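Local coordinates for tudor domain-containing protein 1 (Mus musculus, PDB 4B9W), which takes part in repressing transposable elements during spermatogenesis through the piRNA pathway, this extended Tudor domain binding an arginine-methylated peptide of the Piwi protein MILI, at residues 132-136 / 187-192; 146-151 / 191-197. All blocks are in the same frame, centred on the assembly; numbering follows the deposited sequence.

Contact 1: residues 132-136 / 187-192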
loop_
_atom_site.group_PDB
_atom_site.type_symbol
_atom_site.label_atom_id
_atom_site.label_comp_id
_atom_site.label_asym_id
_atom_site.label_seq_id
_atom_site.Cartn_x
_atom_site.Cartn_y
_atom_site.Cartn_z
ATOM N N TRP A 132 3.121 -13.788 -6.452
ATOM C CA TRP A 132 3.627 -14.261 -5.150
ATOM C C TRP A 132 4.000 -15.682 -5.321
ATOM O O TRP A 132 3.456 -16.333 -6.169
ATOM C CB TRP A 132 2.599 -14.118 -4.041
ATOM C CG TRP A 132 1.219 -14.606 -4.377
ATOM C CD1 TRP A 132 0.676 -15.881 -4.179
ATOM C CD2 TRP A 132 0.136 -13.813 -4.961
ATOM N NE1 TRP A 132 -0.634 -15.914 -4.604
ATOM C CE2 TRP A 132 -1.008 -14.708 -5.089
ATOM C CE3 TRP A 132 0.010 -12.484 -5.377
ATOM C CZ2 TRP A 132 -2.207 -14.283 -5.622
ATOM C CZ3 TRP A 132 -1.216 -12.058 -5.903
ATOM C CH2 TRP A 132 -2.296 -12.940 -6.024
ATOM N N LEU A 133 4.955 -16.183 -4.553
ATOM C CA LEU A 133 5.305 -17.599 -4.624
ATOM C C LEU A 133 4.241 -18.386 -3.873
ATOM O O LEU A 133 3.784 -17.960 -2.832
ATOM C CB LEU A 133 6.674 -17.878 -3.990
ATOM C CG LEU A 133 7.919 -17.320 -4.702
ATOM C CD1 LEU A 133 9.165 -17.741 -3.936
ATOM C CD2 LEU A 133 7.993 -17.782 -6.139
ATOM N N VAL A 134 3.828 -19.529 -4.403
ATOM C CA VAL A 134 2.833 -20.321 -3.691
ATOM C C VAL A 134 3.513 -21.237 -2.672
ATOM O O VAL A 134 4.719 -21.498 -2.747
ATOM C CB VAL A 134 1.937 -21.131 -4.635
ATOM C CG1 VAL A 134 1.116 -20.182 -5.502
ATOM C CG2 VAL A 134 2.765 -22.109 -5.458
ATOM N N ASP A 135 2.713 -21.688 -1.720
ATOM C CA ASP A 135 3.073 -22.759 -0.778
ATOM C C ASP A 135 4.140 -22.351 0.262
ATOM O O ASP A 135 4.772 -23.222 0.877
ATOM C CB ASP A 135 3.510 -24.055 -1.506
ATOM C CG ASP A 135 2.419 -24.641 -2.435
ATOM O OD1 ASP A 135 1.231 -24.262 -2.336
ATOM O OD2 ASP A 135 2.785 -25.491 -3.270
ATOM N N ILE A 136 4.286 -21.045 0.493
ATOM C CA ILE A 136 5.133 -20.519 1.582
ATOM C C ILE A 136 4.494 -19.348 2.348
ATOM O O ILE A 136 3.553 -18.727 1.888
ATOM C CB ILE A 136 6.506 -20.063 1.060
ATOM C CG1 ILE A 136 6.335 -18.952 0.002
ATOM C CG2 ILE A 136 7.292 -21.246 0.502
ATOM C CD1 ILE A 136 7.550 -18.081 -0.164
ATOM N N ILE A 187 12.421 -22.231 -6.657
ATOM C CA ILE A 187 12.910 -21.176 -5.797
ATOM C C ILE A 187 12.382 -21.354 -4.360
ATOM O O ILE A 187 13.150 -21.257 -3.384
ATOM C CB ILE A 187 12.590 -19.786 -6.392
ATOM C CG1 ILE A 187 13.108 -19.654 -7.852
ATOM C CG2 ILE A 187 13.151 -18.687 -5.502
ATOM C CD1 ILE A 187 14.544 -20.072 -8.075
ATOM N N SER A 188 11.100 -21.690 -4.219
ATOM C CA SER A 188 10.518 -21.991 -2.889
ATOM C C SER A 188 11.321 -23.044 -2.087
ATOM O O SER A 188 11.545 -22.879 -0.882
ATOM C CB SER A 188 9.046 -22.425 -3.021
ATOM O OG SER A 188 8.914 -23.692 -3.671
ATOM N N ASP A 189 11.763 -24.109 -2.758
ATOM C CA ASP A 189 12.618 -25.112 -2.128
ATOM C C ASP A 189 13.778 -24.473 -1.439
ATOM O O ASP A 189 14.086 -24.800 -0.296
ATOM C CB ASP A 189 13.194 -26.118 -3.143
ATOM C CG ASP A 189 13.987 -27.251 -2.460
ATOM O OD1 ASP A 189 13.374 -28.075 -1.745
ATOM O OD2 ASP A 189 15.231 -27.305 -2.620
ATOM N N VAL A 190 14.442 -23.577 -2.162
ATOM C CA VAL A 190 15.596 -22.857 -1.651
ATOM C C VAL A 190 15.244 -22.148 -0.367
ATOM O O VAL A 190 15.921 -22.339 0.649
ATOM C CB VAL A 190 16.110 -21.818 -2.664
ATOM C CG1 VAL A 190 17.302 -21.065 -2.109
ATOM C CG2 VAL A 190 16.439 -22.494 -4.006
ATOM N N LEU A 191 14.180 -21.338 -0.405
ATOM C CA LEU A 191 13.761 -20.547 0.764
ATOM C C LEU A 191 13.298 -21.402 1.956
ATOM O O LEU A 191 13.505 -21.023 3.116
ATOM C CB LEU A 191 12.650 -19.565 0.375
ATOM C CG LEU A 191 12.964 -18.506 -0.700
ATOM C CD1 LEU A 191 11.823 -17.490 -0.798
ATOM C CD2 LEU A 191 14.284 -17.797 -0.450
ATOM N N ILE A 192 12.655 -22.538 1.678
ATOM C CA ILE A 192 12.205 -23.430 2.751
ATOM C C ILE A 192 13.411 -24.130 3.367
ATOM O O ILE A 192 13.601 -24.097 4.572
ATOM C CB ILE A 192 11.185 -24.476 2.260
ATOM C CG1 ILE A 192 9.932 -23.779 1.710
ATOM C CG2 ILE A 192 10.825 -25.433 3.404
ATOM C CD1 ILE A 192 9.080 -24.635 0.816
HETATM O O HOH W 1 6.314 -22.142 -5.010
#

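Contact 2: residues 146-151 / 191-197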
loop_
_atom_site.group_PDB
_atom_site.type_symbol
_atom_site.label_atom_id
_atom_site.label_comp_id
_atom_site.label_asym_id
_atom_site.label_seq_id
_atom_site.Cartn_x
_atom_site.Cartn_y
_atom_site.Cartn_z
ATOM N N GLU A 146 16.252 -10.692 4.974
ATOM C CA GLU A 146 17.034 -11.906 4.635
ATOM C C GLU A 146 16.289 -12.817 3.671
ATOM O O GLU A 146 16.859 -13.255 2.682
ATOM C CB GLU A 146 17.423 -12.702 5.917
ATOM C CG GLU A 146 18.692 -13.558 5.791
ATOM C CD GLU A 146 18.913 -14.521 6.971
ATOM O OE1 GLU A 146 18.185 -14.433 7.984
ATOM O OE2 GLU A 146 19.820 -15.387 6.889
ATOM N N ALA A 147 15.012 -13.103 3.956
ATOM C CA ALA A 147 14.194 -13.938 3.051
ATOM C C ALA A 147 14.052 -13.240 1.700
ATOM O O ALA A 147 14.179 -13.855 0.631
ATOM C CB ALA A 147 12.835 -14.236 3.656
ATOM N N THR A 148 13.838 -11.933 1.738
ATOM C CA THR A 148 13.667 -11.177 0.492
ATOM C C THR A 148 14.973 -11.084 -0.317
ATOM O O THR A 148 14.969 -11.295 -1.534
ATOM C CB THR A 148 13.017 -9.803 0.771
ATOM O OG1 THR A 148 11.716 -10.015 1.348
ATOM C CG2 THR A 148 12.872 -9.003 -0.509
ATOM N N ALA A 149 16.091 -10.814 0.345
ATOM C CA ALA A 149 17.381 -10.741 -0.349
ATOM C C ALA A 149 17.838 -12.112 -0.894
ATOM O O ALA A 149 18.477 -12.204 -1.970
ATOM C CB ALA A 149 18.438 -10.114 0.551
ATOM N N ARG A 150 17.502 -13.184 -0.191
ATOM C CA ARG A 150 17.814 -14.506 -0.716
ATOM C C ARG A 150 17.006 -14.769 -1.991
ATOM O O ARG A 150 17.554 -15.212 -2.995
ATOM C CB ARG A 150 17.598 -15.610 0.334
ATOM C CG ARG A 150 17.909 -17.022 -0.169
ATOM C CD ARG A 150 19.213 -17.112 -0.969
ATOM N NE ARG A 150 20.415 -17.157 -0.131
ATOM C CZ ARG A 150 21.589 -16.555 -0.393
ATOM N NH1 ARG A 150 21.802 -15.769 -1.466
ATOM N NH2 ARG A 150 22.577 -16.718 0.457
ATOM N N PHE A 151 15.707 -14.460 -1.948
ATOM C CA PHE A 151 14.818 -14.579 -3.095
ATOM C C PHE A 151 15.387 -13.809 -4.291
ATOM O O PHE A 151 15.491 -14.372 -5.371
ATOM C CB PHE A 151 13.382 -14.112 -2.695
ATOM C CG PHE A 151 12.340 -14.184 -3.799
ATOM C CD1 PHE A 151 12.327 -15.207 -4.741
ATOM C CD2 PHE A 151 11.308 -13.248 -3.831
ATOM C CE1 PHE A 151 11.345 -15.257 -5.724
ATOM C CE2 PHE A 151 10.332 -13.291 -4.811
ATOM C CZ PHE A 151 10.348 -14.309 -5.759
ATOM N N LEU A 191 14.180 -21.338 -0.405
ATOM C CA LEU A 191 13.761 -20.547 0.764
ATOM C C LEU A 191 13.298 -21.402 1.956
ATOM O O LEU A 191 13.505 -21.023 3.116
ATOM C CB LEU A 191 12.650 -19.565 0.375
ATOM C CG LEU A 191 12.964 -18.506 -0.700
ATOM C CD1 LEU A 191 11.823 -17.490 -0.798
ATOM C CD2 LEU A 191 14.284 -17.797 -0.450
ATOM N N ILE A 192 12.655 -22.538 1.678
ATOM C CA ILE A 192 12.205 -23.430 2.751
ATOM C C ILE A 192 13.411 -24.130 3.367
ATOM O O ILE A 192 13.601 -24.097 4.572
ATOM C CB ILE A 192 11.185 -24.476 2.260
ATOM C CG1 ILE A 192 9.932 -23.779 1.710
ATOM C CG2 ILE A 192 10.825 -25.433 3.404
ATOM C CD1 ILE A 192 9.080 -24.635 0.816
ATOM N N ARG A 193 14.225 -24.747 2.511
ATOM C CA ARG A 193 15.423 -25.467 2.936
ATOM C C ARG A 193 16.303 -24.593 3.827
ATOM O O ARG A 193 16.829 -25.058 4.834
ATOM C CB ARG A 193 16.240 -25.932 1.717
ATOM C CG ARG A 193 16.933 -27.256 1.929
ATOM C CD ARG A 193 18.235 -27.389 1.142
ATOM N NE ARG A 193 19.188 -28.279 1.827
ATOM C CZ ARG A 193 20.393 -28.624 1.364
ATOM N NH1 ARG A 193 20.836 -28.173 0.193
ATOM N NH2 ARG A 193 21.166 -29.437 2.077
ATOM N N GLU A 194 16.455 -23.326 3.444
ATOM C CA GLU A 194 17.340 -22.401 4.149
ATOM C C GLU A 194 16.705 -21.811 5.410
ATOM O O GLU A 194 17.316 -20.969 6.062
ATOM C CB GLU A 194 17.729 -21.249 3.235
ATOM C CG GLU A 194 18.320 -21.673 1.899
ATOM C CD GLU A 194 19.775 -21.341 1.752
ATOM O OE1 GLU A 194 20.492 -21.394 2.773
ATOM O OE2 GLU A 194 20.189 -21.038 0.619
ATOM N N GLN A 195 15.485 -22.228 5.739
ATOM C CA GLN A 195 14.800 -21.816 6.974
ATOM C C GLN A 195 14.332 -20.354 6.945
ATOM O O GLN A 195 13.965 -19.806 7.976
ATOM C CB GLN A 195 15.688 -22.039 8.212
ATOM C CG GLN A 195 16.532 -23.304 8.221
ATOM C CD GLN A 195 15.775 -24.491 8.754
ATOM O OE1 GLN A 195 15.447 -25.406 8.004
ATOM N NE2 GLN A 195 15.477 -24.478 10.055
ATOM N N LEU A 196 14.309 -19.747 5.762
ATOM C CA LEU A 196 13.965 -18.343 5.612
ATOM C C LEU A 196 12.457 -18.129 5.506
ATOM O O LEU A 196 11.966 -17.016 5.735
ATOM C CB LEU A 196 14.635 -17.767 4.381
ATOM C CG LEU A 196 16.148 -17.918 4.340
ATOM C CD1 LEU A 196 16.683 -17.317 3.059
ATOM C CD2 LEU A 196 16.791 -17.270 5.568
ATOM N N VAL A 197 11.728 -19.185 5.145
ATOM C CA VAL A 197 10.259 -19.127 5.054
ATOM C C VAL A 197 9.674 -20.474 5.482
ATOM O O VAL A 197 10.386 -21.465 5.588
ATOM C CB VAL A 197 9.769 -18.755 3.640
ATOM C CG1 VAL A 197 10.466 -17.503 3.118
ATOM C CG2 VAL A 197 9.971 -19.915 2.683
#

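Contact 1: residues 132-136 / 187-192
Apolar packing of a strand end against a short helix, 187-193, makes this contact, in the staphylococcal nuclease-like (OB-fold) part of the extended Tudor domain, beside its mixed sheet. W132 and L133 finish strand 129-133, the chain turns at D135, whose positive phi of 71° helps reverse it, and I136 opens strand 136-137, so L133 and I136 both point toward the helix. Branched aliphatic side chains suit this seam, buried at L133, I136 and L191 and more open at S188 and I192: L133 CD1 lies 4.1 Å from L191 CD1 and 4.4 Å from I187 CG2, while I136 CG2 reaches I192 CD1 at 3.8 Å. S188, small enough for close approach, sets its CB 4.1 Å from I136 CG2. At the margin a water donates to V134 O (2.8 Å between the oxygens) and bonds weakly with S188 OG at 3.3 Å. F151 of helix 145-155 packs on both L133 and I187, and L176 of strand 171-178 touches the same two residues, so the seam joins the sheet to both helices.

Contact 2: residues 146-151 / 191-197
Helix 145-155 lies here against the end of helix 187-193 and the turn that follows it, with the closest backbone approach at A147 and L196, whose CA atoms are 5.1 Å apart. Helix 187-193 ends in a Schellman motif: Q195 has a positive phi of 72°, and the amides of Q195 and L196 bond back to I192 O (2.9 Å from Q195 N) and L191 O (3.0 Å from L196 N). V197 N also reaches L191 O, at 3.3 Å. This reversal brings L196 round to face the other helix.

A147 has only a methyl group, which permits the tight approach: its CB is 3.6 Å from L196 O, 4.0 Å from L196 CB and 4.1 Å from V197 CG1. The longer side chain of L196 spans the exposed flank of helix 145-155, its CD1 3.3 Å from R150 CB and its CD2 3.7 Å from E146 CD. L191 fills the space beside the next turn, with CD2 3.7 Å from R150 CG and CD1 4.2 Å from F151 CB. R150 thus offers its aliphatic stem to two leucines while its charged end stays at the surface. There R150 NE and E194 OE2 form a long salt bridge of 4.0 Å, purely electrostatic because the oxygen lies well out of the guanidinium plane.

Inward, F151 meets F32 edge-to-face and packs on L133, while V197 touches I136; the contact therefore lies beside the mixed sheet, joined to strands 31-36 and 129-133 through F151 and to strand 136-137 through V197.

Overall arrangement
Contacts 1 and 2 are successive parts of one apolar cluster, their centres about 8 Å apart. Helix 187-193 serves both, and L191 bridges them, one side chain meeting the strand end 132-136 as well as helix 145-155. Direct packing adds to this: I187 CG2 lies 3.7 Å from F151 CD1, L133 CD1 lies 3.8 Å from F151 CE1, and I136 CG2 lies 3.7 Å from V197 CG2. The segments alternate along the chain, so the two contacts cross in sequence. Helix 145-155 also borders the bound MILI peptide: T148, whose CA-to-CB bond points away from 191-197, packs on an aromatic side chain of the peptide; contact 1 touches no other protein chain.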